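Side-chain contacts in putative glycoside hydrolase (Parabacteroides distasonis ATCC 8503, PDB 3GYC), which probably hydrolyses glycosidic bonds in carbohydrates, with a cellulase-like domain of the TIM-barrel type: residues 89-92 with 93-96; 301-304 with 305-308; 373-376 with 377-381. All coordinates share one frame; numbering follows the deposited sequence.

Contact 1 (89-92 with 93-96); sequences EVQV and QPNL. With EDO (1,2-ethanediol), chain E.
A tight turn with a cis peptide bond, between strand 88-90 and helix 95-105, is closed by Gln91 and Gln93. The side-chain amide of Gln91 reaches forward to the backbone carbonyl of Gln93. Its NE2 donates to Gln93 O at 2.8 Å, and the bond is nearly straight, with an N-H...O angle of 173°. The acceptor lies almost in the plane of the Gln91 amide. From the other end the fit is less regular, since the donor is tilted somewhat from the carbonyl plane of Gln93. CG of Gln91 is anti to the backbone N (chi1 -176°), and the chain runs on extended, which carries the amide forward to the Gln93 carbonyl, just before the cis bond. Gln91 NE2 also lies 3.6 Å from Pro94 CD. The peptide bond before Pro94 is cis. A leucine in place of Gln91 has no N-H to offer, so the Gln93 carbonyl would probably be left without this mate and the cis turn less firmly held. The turn lies on the path from barrel strand 53-57 to its parallel neighbour 109-113. The small antiparallel pair 71-73 and 88-90 is inserted in that path. Helix 95-105 starts here. Leu96 N donates to Val92 O at 2.8 Å, in an early helical bond. Asn95 ND2 makes a weak bond to Gln91 O at 3.1 Å. A water joins the same oxygen to Asn95 N, which it meets at 3.2 Å. Val92 CG1 lies 4.5 Å from Leu96 CB, and Ile63 of helix 60-65 touches both side chains. The amide of Gln93 turns elsewhere, where its NE2 bonds to Ser143 and Asn97. Near the start of the segment, a 1,2-ethanediol, probably from the crystallisation liquor, lies by Glu89 and is hydrogen-bonded to Asn88.

Contact 2 (301-304 with 305-308); sequences LVTT and ECWG
Thr303 holds its methyl CG2 anti to the backbone N, with OG1 at chi1 -69°, and Trp307 swings its indole back over that methyl with chi1 -64°. The contact sits where strand 301-303 of the TIM barrel leaves the sheet, at the C-terminal end of the strands. TIM-barrel enzymes have their active sites on that side. The two side chains make a CH-pi contact. Thr303 CG2 stands over a face of the indole, 4.1 Å from the centroid of the six-membered ring and 23° off its normal. Its nearest ring atom is Trp307 CH2, at 3.8 Å. The peptide bond between Cys306 and Trp307 is cis. Cys306 CB lies over the same face as the methyl, nearer the rim. The polar ends turn elsewhere. Thr303 OG1 is bonded to His233 and Trp340, and Trp307 NE1 to Ala344 O. Thr304 OG1 is bonded to Glu232, while Glu305 leads away from the strand to a salt bridge with Arg55. Glu305 N is buried without a partner. Thr303 CG2 also packs on the Cys306 side chain, 3.6 Å from CB and 3.8 Å from SG.

Contact 3 (373-376 with 377-381); sequences SPLD and ESLTK
Asp376 OD2 takes two hydrogen bonds from Ser378. The backbone Ser378 N donates to it at 2.8 Å, with an N-H...O angle of 163°. This bond uses the anti lone pair of Asp376 OD2, on the side away from OD1. Ser378 OG gives the second bond, also at 2.8 Å, and comes from above the carboxylate plane. Asp376 is thus the N-cap of the short helix 377-380. Its CG is anti to the backbone N (chi1 -168°), which swings the carboxylate beside the first turn. The other oxygen, OD1, forms a salt bridge with Arg295 of helix 276-297. The carboxylate is therefore held at both of its oxygens.

The backbone oxygen of Asp376 closes this same first turn. It accepts from Leu379 N at 3.0 Å and from Thr380 N at 3.2 Å. The two donors approach differently. Thr380 N lies in the carbonyl plane, while Leu379 N sits well above it. Thr380 OG1 adds a weak bond to the same oxygen at 3.5 Å.

Apolar groups pack beyond these bonds. Leu375 CB meets the methyl Thr380 CG2 at 3.7 Å. One residue earlier on the helix, Leu379 CD1 lies 4.5 Å from Leu375 CD2, a looser approach. Both leucines also touch Val341 of strand 340-343, while Leu390 of helix 384-390 touches Leu375 and Thr380. The contact so joins a barrel strand to the C-terminal helices of the chain. Ser378 and Leu379 both rest on Met339, just before that strand, and the backbone of Asp376 is bonded to Gly338. The carboxylate meets a helix N terminus at one oxygen and a guanidinium at the other, and this setting is likely to favour its charged form and lower its proton affinity.

From the N terminus the contacts follow in series, and none nests in or crosses another. Contact 1 closes the turn from strand 88-90 into helix 95-105, at the rim of the chain. Contact 2 closes the bend where strand 301-303 leaves the barrel sheet, near the chain centre. Contact 3 closes the turn into helix 377-380, after helix 360-371. Contact 1 stands apart, its centre 27 Å from that of contact 2 and 38 Å from that of contact 3. Contacts 2 and 3 come within about 5 Å at their nearest atoms without touching. Strand 340-343 and helix 276-297 meet both and tie the two together.

Contact 1 (89-92 with 93-96)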
loop_
_atom_site.group_PDB
_atom_site.type_symbol
_atom_site.label_atom_id
_atom_site.label_comp_id
_atom_site.label_asym_id
_atom_site.label_seq_id
_atom_site.Cartn_x
_atom_site.Cartn_y
_atom_site.Cartn_z
ATOM N N GLU A 89 -17.201 -14.059 -1.873
ATOM C CA GLU A 89 -18.146 -13.444 -0.944
ATOM C C GLU A 89 -17.435 -13.063 0.296
ATOM O O GLU A 89 -16.694 -13.866 0.830
ATOM C CB GLU A 89 -19.227 -14.421 -0.521
ATOM C CG GLU A 89 -20.229 -14.771 -1.568
ATOM C CD GLU A 89 -21.373 -15.639 -0.984
ATOM O OE1 GLU A 89 -21.648 -15.531 0.260
ATOM O OE2 GLU A 89 -22.024 -16.389 -1.768
ATOM N N VAL A 90 -17.644 -11.846 0.764
ATOM C CA VAL A 90 -17.059 -11.409 2.033
ATOM C C VAL A 90 -18.077 -10.706 2.921
ATOM O O VAL A 90 -19.070 -10.131 2.426
ATOM C CB VAL A 90 -15.876 -10.431 1.820
ATOM C CG1 VAL A 90 -14.774 -11.104 0.956
ATOM C CG2 VAL A 90 -16.356 -9.094 1.230
ATOM N N GLN A 91 -17.841 -10.804 4.231
ATOM C CA GLN A 91 -18.606 -10.073 5.243
ATOM C C GLN A 91 -17.543 -9.264 6.003
ATOM O O GLN A 91 -16.641 -9.820 6.675
ATOM C CB GLN A 91 -19.432 -10.983 6.151
ATOM C CG GLN A 91 -20.264 -10.196 7.102
ATOM C CD GLN A 91 -20.971 -11.015 8.149
ATOM O OE1 GLN A 91 -21.501 -12.090 7.885
ATOM N NE2 GLN A 91 -21.064 -10.455 9.333
ATOM N N VAL A 92 -17.638 -7.941 5.907
ATOM C CA VAL A 92 -16.558 -7.066 6.384
ATOM C C VAL A 92 -16.531 -6.888 7.898
ATOM O O VAL A 92 -15.460 -6.931 8.486
ATOM C CB VAL A 92 -16.511 -5.735 5.630
ATOM C CG1 VAL A 92 -15.300 -4.910 6.009
ATOM C CG2 VAL A 92 -16.486 -5.974 4.124
ATOM N N GLN A 93 -17.679 -6.707 8.528
ATOM C CA GLN A 93 -17.756 -6.635 9.986
ATOM C C GLN A 93 -18.609 -7.791 10.468
ATOM O O GLN A 93 -19.634 -8.109 9.834
ATOM C CB GLN A 93 -18.335 -5.308 10.466
ATOM C CG GLN A 93 -17.464 -4.086 10.313
ATOM C CD GLN A 93 -16.273 -4.050 11.284
ATOM O OE1 GLN A 93 -15.844 -5.090 11.811
ATOM N NE2 GLN A 93 -15.742 -2.851 11.513
ATOM N N PRO A 94 -18.258 -8.376 11.626
ATOM C CA PRO A 94 -17.161 -8.020 12.565
ATOM C C PRO A 94 -15.742 -8.487 12.202
ATOM O O PRO A 94 -14.823 -8.304 13.000
ATOM C CB PRO A 94 -17.623 -8.672 13.887
ATOM C CG PRO A 94 -18.390 -9.904 13.424
ATOM C CD PRO A 94 -19.126 -9.451 12.169
ATOM N N ASN A 95 -15.564 -9.119 11.049
ATOM C CA ASN A 95 -14.225 -9.588 10.595
ATOM C C ASN A 95 -13.125 -8.540 10.689
ATOM O O ASN A 95 -12.027 -8.862 11.172
ATOM C CB ASN A 95 -14.258 -10.178 9.190
ATOM C CG ASN A 95 -14.697 -11.619 9.179
ATOM O OD1 ASN A 95 -14.669 -12.264 10.214
ATOM N ND2 ASN A 95 -15.121 -12.146 7.979
ATOM N N LEU A 96 -13.413 -7.290 10.330
ATOM C CA LEU A 96 -12.397 -6.248 10.407
ATOM C C LEU A 96 -11.995 -6.016 11.850
ATOM O O LEU A 96 -10.802 -6.021 12.186
ATOM C CB LEU A 96 -12.848 -4.955 9.723
ATOM C CG LEU A 96 -11.918 -3.757 9.850
ATOM C CD1 LEU A 96 -10.490 -4.061 9.233
ATOM C CD2 LEU A 96 -12.544 -2.484 9.265
HETATM C C1 EDO E . -12.901 -16.451 1.372
HETATM O O1 EDO E . -13.937 -15.456 1.597
HETATM C C2 EDO E . -13.463 -17.736 0.798
HETATM O O2 EDO E . -13.763 -17.677 -0.617
HETATM O O HOH W 1 -17.558 -10.373 8.935
#

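Contact 2 (301-304 with 305-308)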
loop_
_atom_site.group_PDB
_atom_site.type_symbol
_atom_site.label_atom_id
_atom_site.label_comp_id
_atom_site.label_asym_id
_atom_site.label_seq_id
_atom_site.Cartn_x
_atom_site.Cartn_y
_atom_site.Cartn_z
ATOM N N LEU A 301 7.509 9.521 5.219
ATOM C CA LEU A 301 7.237 8.631 4.120
ATOM C C LEU A 301 6.897 7.231 4.565
ATOM O O LEU A 301 7.437 6.714 5.552
ATOM C CB LEU A 301 8.454 8.548 3.195
ATOM C CG LEU A 301 8.758 9.773 2.364
ATOM C CD1 LEU A 301 10.009 9.537 1.506
ATOM C CD2 LEU A 301 7.549 10.130 1.516
ATOM N N VAL A 302 5.979 6.618 3.826
ATOM C CA VAL A 302 5.680 5.208 3.982
ATOM C C VAL A 302 5.686 4.609 2.567
ATOM O O VAL A 302 5.218 5.234 1.633
ATOM C CB VAL A 302 4.280 4.914 4.676
ATOM C CG1 VAL A 302 3.974 3.391 4.645
ATOM C CG2 VAL A 302 4.234 5.440 6.117
ATOM N N THR A 303 6.220 3.405 2.399
ATOM C CA THR A 303 6.159 2.697 1.125
ATOM C C THR A 303 5.735 1.268 1.441
ATOM O O THR A 303 6.382 0.598 2.252
ATOM C CB THR A 303 7.508 2.754 0.310
ATOM O OG1 THR A 303 7.749 4.090 -0.168
ATOM C CG2 THR A 303 7.460 1.795 -0.920
ATOM N N THR A 304 4.611 0.808 0.852
ATOM C CA THR A 304 4.117 -0.554 1.057
ATOM C C THR A 304 4.097 -1.359 -0.242
ATOM O O THR A 304 3.855 -2.561 -0.217
ATOM C CB THR A 304 2.685 -0.564 1.671
ATOM O OG1 THR A 304 1.757 0.015 0.745
ATOM C CG2 THR A 304 2.663 0.195 3.027
ATOM N N GLU A 305 4.399 -0.711 -1.378
ATOM C CA GLU A 305 4.429 -1.367 -2.665
ATOM C C GLU A 305 5.773 -1.015 -3.322
ATOM O O GLU A 305 6.033 0.122 -3.652
ATOM C CB GLU A 305 3.218 -0.943 -3.492
ATOM C CG GLU A 305 1.853 -1.233 -2.797
ATOM C CD GLU A 305 0.690 -1.323 -3.817
ATOM O OE1 GLU A 305 0.889 -1.955 -4.870
ATOM O OE2 GLU A 305 -0.429 -0.811 -3.563
ATOM N N CYS A 306 6.612 -2.036 -3.461
ATOM C CA CYS A 306 8.006 -1.881 -3.768
ATOM C C CYS A 306 8.604 -3.287 -3.820
ATOM O O CYS A 306 7.872 -4.261 -3.552
ATOM C CB CYS A 306 8.615 -1.120 -2.592
ATOM S SG CYS A 306 8.108 -1.931 -1.000
ATOM N N TRP A 307 9.882 -3.452 -4.198
ATOM C CA TRP A 307 10.774 -2.411 -4.705
ATOM C C TRP A 307 11.285 -2.777 -6.096
ATOM O O TRP A 307 11.936 -1.955 -6.740
ATOM C CB TRP A 307 12.046 -2.232 -3.831
ATOM C CG TRP A 307 11.828 -1.750 -2.408
ATOM C CD1 TRP A 307 11.781 -2.517 -1.309
ATOM C CD2 TRP A 307 11.663 -0.401 -1.969
ATOM N NE1 TRP A 307 11.549 -1.751 -0.199
ATOM C CE2 TRP A 307 11.493 -0.442 -0.578
ATOM C CE3 TRP A 307 11.633 0.836 -2.618
ATOM C CZ2 TRP A 307 11.283 0.689 0.178
ATOM C CZ3 TRP A 307 11.429 1.962 -1.870
ATOM C CH2 TRP A 307 11.251 1.879 -0.482
ATOM N N GLY A 308 11.054 -4.018 -6.535
ATOM C CA GLY A 308 11.608 -4.535 -7.813
ATOM C C GLY A 308 10.607 -4.644 -8.943
ATOM O O GLY A 308 10.505 -3.754 -9.779
#

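Contact 3 (373-376 with 377-381)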
loop_
_atom_site.group_PDB
_atom_site.type_symbol
_atom_site.label_atom_id
_atom_site.label_comp_id
_atom_site.label_asym_id
_atom_site.label_seq_id
_atom_site.Cartn_x
_atom_site.Cartn_y
_atom_site.Cartn_z
ATOM N N SER A 373 16.436 1.945 12.316
ATOM C CA SER A 373 16.884 3.114 11.570
ATOM C C SER A 373 16.420 4.414 12.265
ATOM O O SER A 373 15.266 4.555 12.612
ATOM C CB SER A 373 16.403 3.061 10.127
ATOM O OG SER A 373 16.995 1.963 9.452
ATOM N N PRO A 374 17.353 5.341 12.541
ATOM C CA PRO A 374 16.950 6.632 13.109
ATOM C C PRO A 374 16.186 7.500 12.108
ATOM O O PRO A 374 16.462 7.444 10.914
ATOM C CB PRO A 374 18.289 7.291 13.437
ATOM C CG PRO A 374 19.259 6.644 12.581
ATOM C CD PRO A 374 18.805 5.261 12.330
ATOM N N LEU A 375 15.246 8.295 12.601
ATOM C CA LEU A 375 14.444 9.223 11.786
ATOM C C LEU A 375 15.138 10.577 11.622
ATOM O O LEU A 375 15.837 11.025 12.519
ATOM C CB LEU A 375 13.072 9.441 12.442
ATOM C CG LEU A 375 12.137 8.221 12.450
ATOM C CD1 LEU A 375 10.853 8.549 13.214
ATOM C CD2 LEU A 375 11.851 7.838 11.043
ATOM N N ASP A 376 14.906 11.233 10.490
ATOM C CA ASP A 376 15.503 12.548 10.194
ATOM C C ASP A 376 14.946 13.615 11.152
ATOM O O ASP A 376 13.793 13.548 11.578
ATOM C CB ASP A 376 15.228 12.885 8.729
ATOM C CG ASP A 376 16.019 14.065 8.218
ATOM O OD1 ASP A 376 17.004 13.846 7.496
ATOM O OD2 ASP A 376 15.682 15.211 8.555
ATOM N N GLU A 377 15.776 14.589 11.517
ATOM C CA GLU A 377 15.346 15.670 12.420
ATOM C C GLU A 377 14.284 16.560 11.780
ATOM O O GLU A 377 13.541 17.234 12.478
ATOM C CB GLU A 377 16.540 16.483 13.002
ATOM C CG GLU A 377 17.100 17.670 12.193
ATOM C CD GLU A 377 18.200 18.451 12.989
ATOM O OE1 GLU A 377 19.337 17.950 13.074
ATOM O OE2 GLU A 377 17.954 19.576 13.534
ATOM N N SER A 378 14.177 16.546 10.459
ATOM C CA SER A 378 13.093 17.270 9.803
ATOM C C SER A 378 11.718 16.718 10.231
ATOM O O SER A 378 10.715 17.408 10.104
ATOM C CB SER A 378 13.221 17.190 8.305
ATOM O OG SER A 378 13.095 15.852 7.856
ATOM N N LEU A 379 11.698 15.476 10.718
ATOM C CA LEU A 379 10.460 14.835 11.210
ATOM C C LEU A 379 10.316 14.861 12.723
ATOM O O LEU A 379 9.214 15.001 13.239
ATOM C CB LEU A 379 10.392 13.369 10.776
ATOM C CG LEU A 379 10.460 13.055 9.284
ATOM C CD1 LEU A 379 10.311 11.547 9.112
ATOM C CD2 LEU A 379 9.413 13.826 8.484
ATOM N N THR A 380 11.417 14.714 13.440
ATOM C CA THR A 380 11.348 14.578 14.902
ATOM C C THR A 380 11.432 15.905 15.656
ATOM O O THR A 380 11.070 15.974 16.828
ATOM C CB THR A 380 12.450 13.653 15.378
ATOM O OG1 THR A 380 13.700 14.202 14.965
ATOM C CG2 THR A 380 12.292 12.265 14.750
ATOM N N LYS A 381 11.916 16.963 15.020
ATOM C CA LYS A 381 11.986 18.257 15.710
ATOM C C LYS A 381 11.201 19.351 14.985
ATOM O O LYS A 381 11.314 19.513 13.765
ATOM C CB LYS A 381 13.442 18.650 15.936
ATOM C CG LYS A 381 14.170 17.659 16.841
#